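Local atomic coordinates of kinesin-like protein KIF19 (Mus musculus, PDB entry 5GSZ), a protein that moves toward the plus ends of microtubules and depolymerises them at ciliary tips, thereby regulating the length of motile cilia. Residues 151-156 against 301-306; 141-146 against 229-234; 126-131 against 224-229. All blocks are in the same frame, centred on the assembly; numbering follows the deposited sequence.

Interaction 1: 151-156 against 301-306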
loop_
_atom_site.group_PDB
_atom_site.type_symbol
_atom_site.label_atom_id
_atom_site.label_comp_id
_atom_site.label_asym_id
_atom_site.label_seq_id
_atom_site.Cartn_x
_atom_site.Cartn_y
_atom_site.Cartn_z
ATOM N N LEU A 151 12.120 1.118 -4.012
ATOM C CA LEU A 151 12.711 2.345 -3.496
ATOM C C LEU A 151 12.085 2.708 -2.149
ATOM O O LEU A 151 11.020 2.202 -1.777
ATOM C CB LEU A 151 12.540 3.482 -4.511
ATOM C CG LEU A 151 11.087 3.832 -4.815
ATOM C CD1 LEU A 151 10.733 5.221 -4.324
ATOM C CD2 LEU A 151 10.797 3.660 -6.276
ATOM N N GLU A 152 12.780 3.572 -1.406
ATOM C CA GLU A 152 12.222 4.189 -0.215
ATOM C C GLU A 152 11.925 5.654 -0.480
ATOM O O GLU A 152 12.628 6.309 -1.248
ATOM C CB GLU A 152 13.170 4.095 0.970
ATOM C CG GLU A 152 12.550 4.472 2.309
ATOM C CD GLU A 152 13.557 4.409 3.435
ATOM O OE1 GLU A 152 14.656 4.989 3.268
ATOM O OE2 GLU A 152 13.270 3.733 4.455
ATOM N N ILE A 153 10.855 6.147 0.141
ATOM C CA ILE A 153 10.658 7.570 0.402
ATOM C C ILE A 153 10.636 7.742 1.914
ATOM O O ILE A 153 9.763 7.194 2.602
ATOM C CB ILE A 153 9.367 8.121 -0.225
ATOM C CG1 ILE A 153 9.181 7.580 -1.637
ATOM C CG2 ILE A 153 9.424 9.645 -0.277
ATOM C CD1 ILE A 153 7.828 7.924 -2.214
ATOM N N TYR A 154 11.609 8.477 2.430
ATOM C CA TYR A 154 11.738 8.746 3.856
ATOM C C TYR A 154 11.930 10.245 3.997
ATOM O O TYR A 154 12.944 10.783 3.546
ATOM C CB TYR A 154 12.913 7.984 4.468
ATOM C CG TYR A 154 13.048 8.257 5.932
ATOM C CD1 TYR A 154 12.373 7.483 6.869
ATOM C CD2 TYR A 154 13.812 9.322 6.385
ATOM C CE1 TYR A 154 12.478 7.756 8.216
ATOM C CE2 TYR A 154 13.922 9.605 7.719
ATOM C CZ TYR A 154 13.256 8.823 8.634
ATOM O OH TYR A 154 13.377 9.118 9.974
ATOM N N ASN A 155 10.975 10.921 4.621
ATOM C CA ASN A 155 11.043 12.374 4.758
ATOM C C ASN A 155 11.347 13.013 3.408
ATOM O O ASN A 155 12.277 13.806 3.258
ATOM C CB ASN A 155 12.081 12.788 5.804
ATOM C CG ASN A 155 11.586 12.606 7.217
ATOM O OD1 ASN A 155 10.386 12.664 7.479
ATOM N ND2 ASN A 155 12.511 12.386 8.142
ATOM N N GLU A 156 10.583 12.604 2.404
ATOM C CA GLU A 156 10.682 13.109 1.038
ATOM C C GLU A 156 12.053 12.898 0.408
ATOM O O GLU A 156 12.328 13.482 -0.643
ATOM C CB GLU A 156 10.294 14.587 0.968
ATOM C CG GLU A 156 8.904 14.830 1.510
ATOM C CD GLU A 156 7.862 14.032 0.757
ATOM O OE1 GLU A 156 7.754 14.220 -0.474
ATOM O OE2 GLU A 156 7.180 13.191 1.388
ATOM N N SER A 301 4.042 15.784 -2.692
ATOM C CA SER A 301 5.028 14.892 -2.106
ATOM C C SER A 301 5.700 14.069 -3.201
ATOM O O SER A 301 5.201 13.957 -4.325
ATOM C CB SER A 301 4.367 13.980 -1.081
ATOM O OG SER A 301 3.292 13.278 -1.673
ATOM N N LYS A 302 6.867 13.507 -2.876
ATOM C CA LYS A 302 7.509 12.601 -3.819
ATOM C C LYS A 302 6.556 11.479 -4.227
ATOM O O LYS A 302 6.462 11.135 -5.410
ATOM C CB LYS A 302 8.801 12.029 -3.225
ATOM C CG LYS A 302 9.783 13.082 -2.730
ATOM C CD LYS A 302 10.309 13.982 -3.859
ATOM C CE LYS A 302 11.009 15.216 -3.300
ATOM N NZ LYS A 302 10.023 16.131 -2.630
ATOM N N LEU A 303 5.803 10.922 -3.267
ATOM C CA LEU A 303 4.940 9.799 -3.605
ATOM C C LEU A 303 3.806 10.229 -4.515
ATOM O O LEU A 303 3.438 9.486 -5.429
ATOM C CB LEU A 303 4.411 9.129 -2.337
ATOM C CG LEU A 303 3.350 8.029 -2.459
ATOM C CD1 LEU A 303 3.876 6.885 -3.289
ATOM C CD2 LEU A 303 2.924 7.511 -1.091
ATOM N N THR A 304 3.268 11.435 -4.318
ATOM C CA THR A 304 2.235 11.942 -5.225
ATOM C C THR A 304 2.779 12.134 -6.634
ATOM O O THR A 304 2.149 11.720 -7.620
ATOM C CB THR A 304 1.666 13.260 -4.712
ATOM O OG1 THR A 304 0.962 13.039 -3.490
ATOM C CG2 THR A 304 0.718 13.832 -5.733
ATOM N N ARG A 305 3.937 12.791 -6.747
ATOM C CA ARG A 305 4.536 13.011 -8.061
ATOM C C ARG A 305 4.836 11.686 -8.754
ATOM O O ARG A 305 4.570 11.533 -9.949
ATOM C CB ARG A 305 5.802 13.872 -7.934
ATOM C CG ARG A 305 5.520 15.385 -7.783
ATOM C CD ARG A 305 6.564 16.125 -6.916
ATOM N NE ARG A 305 7.899 16.178 -7.510
ATOM C CZ ARG A 305 8.999 16.544 -6.853
ATOM N NH1 ARG A 305 8.931 16.885 -5.568
ATOM N NH2 ARG A 305 10.174 16.555 -7.475
ATOM N N LEU A 306 5.348 10.697 -8.011
ATOM C CA LEU A 306 5.633 9.401 -8.625
ATOM C C LEU A 306 4.364 8.726 -9.142
ATOM O O LEU A 306 4.396 8.060 -10.178
ATOM C CB LEU A 306 6.359 8.491 -7.632
ATOM C CG LEU A 306 6.463 7.026 -8.052
ATOM C CD1 LEU A 306 7.355 6.951 -9.270
ATOM C CD2 LEU A 306 7.020 6.116 -6.960
#

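Interaction 2: 141-146 against 229-234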
loop_
_atom_site.group_PDB
_atom_site.type_symbol
_atom_site.label_atom_id
_atom_site.label_comp_id
_atom_site.label_asym_id
_atom_site.label_seq_id
_atom_site.Cartn_x
_atom_site.Cartn_y
_atom_site.Cartn_z
ATOM N N ASP A 141 1.200 -14.615 -28.902
ATOM C CA ASP A 141 0.838 -13.458 -29.703
ATOM C C ASP A 141 1.638 -12.208 -29.371
ATOM O O ASP A 141 1.665 -11.284 -30.195
ATOM C CB ASP A 141 -0.650 -13.134 -29.523
ATOM C CG ASP A 141 -1.565 -14.243 -30.008
ATOM O OD1 ASP A 141 -1.133 -15.082 -30.823
ATOM O OD2 ASP A 141 -2.741 -14.259 -29.578
ATOM N N MET A 142 2.277 -12.148 -28.196
ATOM C CA MET A 142 2.823 -10.905 -27.662
ATOM C C MET A 142 4.275 -11.062 -27.221
ATOM O O MET A 142 4.703 -12.132 -26.777
ATOM C CB MET A 142 2.000 -10.423 -26.475
ATOM C CG MET A 142 0.530 -10.186 -26.758
ATOM S SD MET A 142 0.202 -8.804 -27.882
ATOM C CE MET A 142 -1.534 -8.545 -27.525
ATOM N N GLU A 143 5.028 -9.970 -27.340
ATOM C CA GLU A 143 6.334 -9.853 -26.700
ATOM C C GLU A 143 6.213 -8.955 -25.479
ATOM O O GLU A 143 5.477 -7.967 -25.504
ATOM C CB GLU A 143 7.394 -9.298 -27.657
ATOM C CG GLU A 143 7.381 -9.954 -29.047
ATOM C CD GLU A 143 8.057 -9.108 -30.131
ATOM O OE1 GLU A 143 8.384 -7.933 -29.852
ATOM O OE2 GLU A 143 8.238 -9.639 -31.254
ATOM N N TYR A 144 6.922 -9.314 -24.405
ATOM C CA TYR A 144 6.870 -8.553 -23.164
ATOM C C TYR A 144 8.261 -8.162 -22.686
ATOM O O TYR A 144 9.242 -8.886 -22.884
ATOM C CB TYR A 144 6.154 -9.302 -22.031
ATOM C CG TYR A 144 4.709 -9.626 -22.296
ATOM C CD1 TYR A 144 4.348 -10.733 -23.033
ATOM C CD2 TYR A 144 3.701 -8.785 -21.847
ATOM C CE1 TYR A 144 2.996 -11.026 -23.277
ATOM C CE2 TYR A 144 2.366 -9.060 -22.090
ATOM C CZ TYR A 144 2.019 -10.177 -22.806
ATOM O OH TYR A 144 0.699 -10.453 -23.040
ATOM N N GLU A 145 8.318 -6.985 -22.069
ATOM C CA GLU A 145 9.461 -6.527 -21.293
ATOM C C GLU A 145 8.969 -6.221 -19.885
ATOM O O GLU A 145 7.933 -5.567 -19.711
ATOM C CB GLU A 145 10.119 -5.289 -21.922
ATOM C CG GLU A 145 11.286 -5.595 -22.851
ATOM C CD GLU A 145 11.825 -4.352 -23.556
ATOM O OE1 GLU A 145 11.018 -3.485 -23.966
ATOM O OE2 GLU A 145 13.066 -4.231 -23.675
ATOM N N VAL A 146 9.688 -6.716 -18.883
ATOM C CA VAL A 146 9.320 -6.517 -17.489
ATOM C C VAL A 146 10.535 -6.028 -16.729
ATOM O O VAL A 146 11.582 -6.684 -16.750
ATOM C CB VAL A 146 8.802 -7.809 -16.844
ATOM C CG1 VAL A 146 8.301 -7.508 -15.454
ATOM C CG2 VAL A 146 7.745 -8.431 -17.684
ATOM N N ARG A 229 5.861 -3.724 -20.784
ATOM C CA ARG A 229 5.591 -3.314 -22.151
ATOM C C ARG A 229 5.117 -4.511 -22.977
ATOM O O ARG A 229 5.596 -5.637 -22.805
ATOM C CB ARG A 229 6.822 -2.665 -22.781
ATOM C CG ARG A 229 6.506 -1.868 -24.033
ATOM C CD ARG A 229 7.523 -0.793 -24.265
ATOM N NE ARG A 229 8.864 -1.334 -24.470
ATOM C CZ ARG A 229 9.974 -0.600 -24.400
ATOM N NH1 ARG A 229 9.885 0.697 -24.130
ATOM N NH2 ARG A 229 11.169 -1.157 -24.597
ATOM N N GLN A 230 4.134 -4.265 -23.842
ATOM C CA GLN A 230 3.442 -5.299 -24.604
ATOM C C GLN A 230 3.329 -4.828 -26.042
ATOM O O GLN A 230 2.649 -3.832 -26.318
ATOM C CB GLN A 230 2.042 -5.582 -24.042
ATOM C CG GLN A 230 1.370 -6.828 -24.609
ATOM C CD GLN A 230 -0.158 -6.820 -24.427
ATOM O OE1 GLN A 230 -0.772 -5.758 -24.340
ATOM N NE2 GLN A 230 -0.764 -8.010 -24.329
ATOM N N ARG A 231 3.981 -5.540 -26.952
ATOM C CA ARG A 231 3.818 -5.292 -28.372
ATOM C C ARG A 231 3.438 -6.594 -29.064
ATOM O O ARG A 231 3.776 -7.689 -28.605
ATOM C CB ARG A 231 5.094 -4.674 -29.004
ATOM C CG ARG A 231 6.127 -5.683 -29.462
ATOM C CD ARG A 231 7.348 -5.005 -30.031
ATOM N NE ARG A 231 8.109 -4.336 -28.983
ATOM C CZ ARG A 231 8.242 -3.019 -28.901
ATOM N NH1 ARG A 231 7.656 -2.245 -29.814
ATOM N NH2 ARG A 231 8.947 -2.478 -27.911
ATOM N N SER A 232 2.720 -6.456 -30.173
ATOM C CA SER A 232 2.273 -7.592 -30.963
ATOM C C SER A 232 3.424 -8.211 -31.745
ATOM O O SER A 232 4.401 -7.553 -32.103
ATOM C CB SER A 232 1.174 -7.147 -31.925
ATOM O OG SER A 232 0.698 -8.211 -32.722
ATOM N N ARG A 233 3.301 -9.497 -32.002
ATOM C CA ARG A 233 4.254 -10.193 -32.843
ATOM C C ARG A 233 3.889 -10.103 -34.318
ATOM O O ARG A 233 4.712 -10.463 -35.168
ATOM C CB ARG A 233 4.351 -11.667 -32.412
ATOM C CG ARG A 233 4.884 -11.893 -31.011
ATOM C CD ARG A 233 5.051 -13.366 -30.694
ATOM N NE ARG A 233 5.657 -13.542 -29.379
ATOM C CZ ARG A 233 6.963 -13.506 -29.156
ATOM N NH1 ARG A 233 7.799 -13.316 -30.160
ATOM N NH2 ARG A 233 7.428 -13.652 -27.932
ATOM N N VAL A 234 2.672 -9.654 -34.630
ATOM C CA VAL A 234 2.231 -9.430 -36.006
ATOM C C VAL A 234 2.766 -8.076 -36.467
ATOM O O VAL A 234 2.361 -7.028 -35.960
ATOM C CB VAL A 234 0.706 -9.484 -36.129
ATOM C CG1 VAL A 234 0.303 -8.945 -37.485
ATOM C CG2 VAL A 234 0.199 -10.895 -35.980
#

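Interaction 3: 126-131 against 224-229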
loop_
_atom_site.group_PDB
_atom_site.type_symbol
_atom_site.label_atom_id
_atom_site.label_comp_id
_atom_site.label_asym_id
_atom_site.label_seq_id
_atom_site.Cartn_x
_atom_site.Cartn_y
_atom_site.Cartn_z
ATOM N N ARG A 126 3.589 -12.962 -4.822
ATOM C CA ARG A 126 2.415 -13.616 -5.399
ATOM C C ARG A 126 1.976 -12.897 -6.660
ATOM O O ARG A 126 1.615 -13.529 -7.659
ATOM C CB ARG A 126 1.267 -13.682 -4.382
ATOM C CG ARG A 126 1.532 -14.669 -3.269
ATOM C CD ARG A 126 0.589 -14.565 -2.093
ATOM N NE ARG A 126 0.438 -15.904 -1.524
ATOM C CZ ARG A 126 1.265 -16.477 -0.651
ATOM N NH1 ARG A 126 2.324 -15.833 -0.183
ATOM N NH2 ARG A 126 1.040 -17.711 -0.241
ATOM N N THR A 127 2.056 -11.573 -6.650
ATOM C CA THR A 127 1.678 -10.801 -7.821
ATOM C C THR A 127 2.721 -10.902 -8.925
ATOM O O THR A 127 2.360 -11.058 -10.097
ATOM C CB THR A 127 1.447 -9.346 -7.426
ATOM O OG1 THR A 127 0.643 -9.310 -6.244
ATOM C CG2 THR A 127 0.728 -8.600 -8.531
ATOM N N LEU A 128 4.011 -10.802 -8.582
ATOM C CA LEU A 128 5.042 -11.012 -9.598
ATOM C C LEU A 128 4.893 -12.372 -10.251
ATOM O O LEU A 128 5.203 -12.538 -11.438
ATOM C CB LEU A 128 6.444 -10.858 -9.006
ATOM C CG LEU A 128 7.023 -9.453 -8.782
ATOM C CD1 LEU A 128 6.389 -8.622 -7.702
ATOM C CD2 LEU A 128 8.508 -9.537 -8.526
ATOM N N ASN A 129 4.368 -13.340 -9.513
ATOM C CA ASN A 129 4.339 -14.715 -9.976
ATOM C C ASN A 129 3.227 -14.937 -10.994
ATOM O O ASN A 129 3.462 -15.465 -12.082
ATOM C CB ASN A 129 4.178 -15.619 -8.766
ATOM C CG ASN A 129 4.891 -16.910 -8.925
ATOM O OD1 ASN A 129 4.519 -17.760 -9.747
ATOM N ND2 ASN A 129 5.979 -17.050 -8.189
ATOM N N ASP A 130 2.010 -14.535 -10.658
ATOM C CA ASP A 130 0.944 -14.604 -11.640
ATOM C C ASP A 130 1.190 -13.668 -12.812
ATOM O O ASP A 130 0.548 -13.801 -13.863
ATOM C CB ASP A 130 -0.388 -14.262 -10.988
ATOM C CG ASP A 130 -0.998 -15.427 -10.287
ATOM O OD1 ASP A 130 -0.475 -16.554 -10.466
ATOM O OD2 ASP A 130 -2.014 -15.212 -9.594
ATOM N N LEU A 131 2.094 -12.717 -12.647
ATOM C CA LEU A 131 2.392 -11.816 -13.739
ATOM C C LEU A 131 3.169 -12.546 -14.826
ATOM O O LEU A 131 2.838 -12.454 -16.013
ATOM C CB LEU A 131 3.157 -10.623 -13.184
ATOM C CG LEU A 131 3.125 -9.373 -14.029
ATOM C CD1 LEU A 131 3.062 -8.168 -13.108
ATOM C CD2 LEU A 131 4.380 -9.346 -14.876
ATOM N N LEU A 224 7.384 -0.694 -4.460
ATOM C CA LEU A 224 7.781 -1.643 -5.484
ATOM C C LEU A 224 6.965 -1.332 -6.743
ATOM O O LEU A 224 5.724 -1.374 -6.722
ATOM C CB LEU A 224 7.560 -3.077 -4.994
ATOM C CG LEU A 224 7.977 -4.142 -6.000
ATOM C CD1 LEU A 224 9.468 -4.137 -6.106
ATOM C CD2 LEU A 224 7.476 -5.509 -5.592
ATOM N N GLN A 225 7.647 -0.963 -7.822
ATOM C CA GLN A 225 6.965 -0.716 -9.083
ATOM C C GLN A 225 7.430 -1.700 -10.139
ATOM O O GLN A 225 8.611 -2.035 -10.215
ATOM C CB GLN A 225 7.147 0.713 -9.575
ATOM C CG GLN A 225 8.488 1.331 -9.343
ATOM C CD GLN A 225 8.735 2.461 -10.339
ATOM O OE1 GLN A 225 8.101 2.513 -11.415
ATOM N NE2 GLN A 225 9.623 3.396 -9.973
ATOM N N VAL A 226 6.470 -2.186 -10.915
ATOM C CA VAL A 226 6.695 -3.144 -11.984
ATOM C C VAL A 226 6.137 -2.544 -13.262
ATOM O O VAL A 226 4.946 -2.222 -13.329
ATOM C CB VAL A 226 6.021 -4.495 -11.701
ATOM C CG1 VAL A 226 6.360 -5.491 -12.814
ATOM C CG2 VAL A 226 6.420 -5.007 -10.348
ATOM N N ALA A 227 6.992 -2.409 -14.271
ATOM C CA ALA A 227 6.611 -1.915 -15.589
ATOM C C ALA A 227 6.515 -3.087 -16.558
ATOM O O ALA A 227 7.295 -4.040 -16.460
ATOM C CB ALA A 227 7.631 -0.896 -16.082
ATOM N N VAL A 228 5.550 -3.030 -17.481
ATOM C CA VAL A 228 5.310 -4.116 -18.445
ATOM C C VAL A 228 4.989 -3.511 -19.810
ATOM O O VAL A 228 3.943 -2.871 -19.981
ATOM C CB VAL A 228 4.176 -5.063 -18.013
ATOM C CG1 VAL A 228 3.941 -6.105 -19.069
ATOM C CG2 VAL A 228 4.499 -5.739 -16.688
ATOM N N ARG A 229 5.861 -3.724 -20.784
ATOM C CA ARG A 229 5.591 -3.314 -22.151
ATOM C C ARG A 229 5.117 -4.511 -22.977
ATOM O O ARG A 229 5.596 -5.637 -22.805
ATOM C CB ARG A 229 6.822 -2.665 -22.781
ATOM C CG ARG A 229 6.506 -1.868 -24.033
ATOM C CD ARG A 229 7.523 -0.793 -24.265
ATOM N NE ARG A 229 8.864 -1.334 -24.470
ATOM C CZ ARG A 229 9.974 -0.600 -24.400
ATOM N NH1 ARG A 229 9.885 0.697 -24.130
ATOM N NH2 ARG A 229 11.169 -1.157 -24.597
#

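Interaction 1: 151-156 against 301-306
Strand 151-154 runs out into a tight turn at Asn155 and Glu156, both in the left-handed backbone region, and there the chain comes closest to the start of helix 302-307, with Glu156 CA 5.8 Å from Lys302 CA. This is a helix N-terminus held by a carboxylate from a beta-hairpin, in the kinesin motor domain that makes up this piece of the protein. Glu156 bends at chi2 (-59°), which brings its carboxylate in front of the first turn. Glu156 OE1 takes the Lys302 N-H on its syn lone pair, Lys302 N to OE1 2.7 Å and nearly straight at 169°. The negative charge thus sits at the positive end of the helix dipole, which would probably help to keep Glu156 ionised. Glu156 OE1 also lies 3.7 Å from Lys302 NZ, a long salt bridge, because the lysine chain, bent at chi2 and chi4, curls back over the turn. Lys302 CE comes 3.4 Å from Glu156 O.

One residue earlier, Ser301 is the N-cap: its OG, in the crowded position between N and the carbonyl carbon, accepts from Thr304 N at 3.2 Å. Two acceptors, one from each segment, therefore serve amides of the first turn.

Further in, Ile153 makes the apolar part of the joint. Its two branches divide the work: CG2 rests on Lys302 CB, while the longer arm runs on toward the next residue of the helix. Leu303 also leans on His221 and Ile249, so the helix lies against the central sheet; in related kinesins this helix belongs to the microtubule-facing side. The Ile153 and Leu303 side chains cross at about a right angle, with Ile153 CD1 meeting Leu303 CB at 3.6 Å.

Interaction 2: 141-146 against 229-234
With Tyr144 CG anti to its carbonyl carbon (chi1 -62°) and Gln230 CG anti to its backbone N (chi1 -169°), the two side chains leave their strands side by side and pointing the same way. Gln230 CG lies 3.5 Å from Tyr144 CE2, and the amide, turned 34° from the ring, donates from Gln230 NE2 to Tyr144 OH over 3.1 Å. That hydroxyl also bonds Thr138 OG1, just beyond helix 123-136. An alanine in place of Tyr144 would probably loosen the link between the strand pair and the chain just after that helix, losing the ring against Gln230 and both hydroxyl bonds. Met142 also packs on Gln230, Met142 CE lying 3.3 Å from Gln230 NE2.

The charges line the face of Glu143 and Glu145. Glu145 OE1 forms a salt bridge with Arg229 NH2. Glu143 reaches Arg231 and Arg233 only in long ion pairs, and its CG lies over the Arg233 guanidinium, whose NE bonds Ser139 O and, weakly, Met142 O.

Beneath them the backbones pair regularly: Glu143 N meets Arg231 O at 2.9 Å, and Glu145 and Arg229 exchange bonds both ways. These are the outlying ends of two neighbouring antiparallel strands of the central mixed beta-sheet of the kinesin motor fold.

Interaction 3: 126-131 against 224-229
Asp130 OD2 is gripped twice, by a salt bridge from Lys86 NZ and a hydrogen bond from Tyr81 OH, and both partners belong to the region before helix 123-136, not to the strand. That carboxylate ties the side of the helix turned from the strand to Tyr81 of helix 77-84 and to Lys86 just after it; the inner side meets strand 224-229 through carbon alone. The two segments run nearly parallel, 8° between their directions, with axes 11.2 Å apart, so the space is bridged by leucine and valine tips.

Leu128 extends CD1 tip to tip toward Leu224, meeting CD2 at 3.9 Å, and the same methyl lies more loosely against Val226 CG2. One helical turn on, Leu131 has CG anti to its backbone N (chi1 -159°) and spreads its two methyls over successive inward residues of the strand. Leu131 CD1 faces Val226 CG1 at 4.3 Å, while its CD2 reaches Val228 CG2 at 4.0 Å. Val226 is thus shared by both leucines.

The packing is that of a helix laid along a beta-sheet, in the hydrophobic core of the motor domain. Met148 and Met248, from the strands flanking 220-232, also touch Leu128; helix 192-203 adjoins the Leu224 end through Leu199, and helix 89-93 meets Val228 through Ile93.

Overall arrangement
From the N terminus the chain passes 126-131, 141-146 and 151-156 in turn, and each finds its partner much later. Interaction 3 closes a loop of 92 intervening residues, interaction 2 one of 82, and interaction 1 the longest, of 144. Every pair of loops crosses; none nests within another. Interactions 2 and 3 adjoin and share Arg229, strand 220-232 being paired to strand 142-154 in one and covered by helix 123-136 in the other. Interaction 1 uses the far end of strand 142-154, about 14 Å from interaction 2 at the nearest atoms, and brings helix 302-307 to the sheet. It touches interaction 3 where Leu151 and Leu306 pack on Gln225.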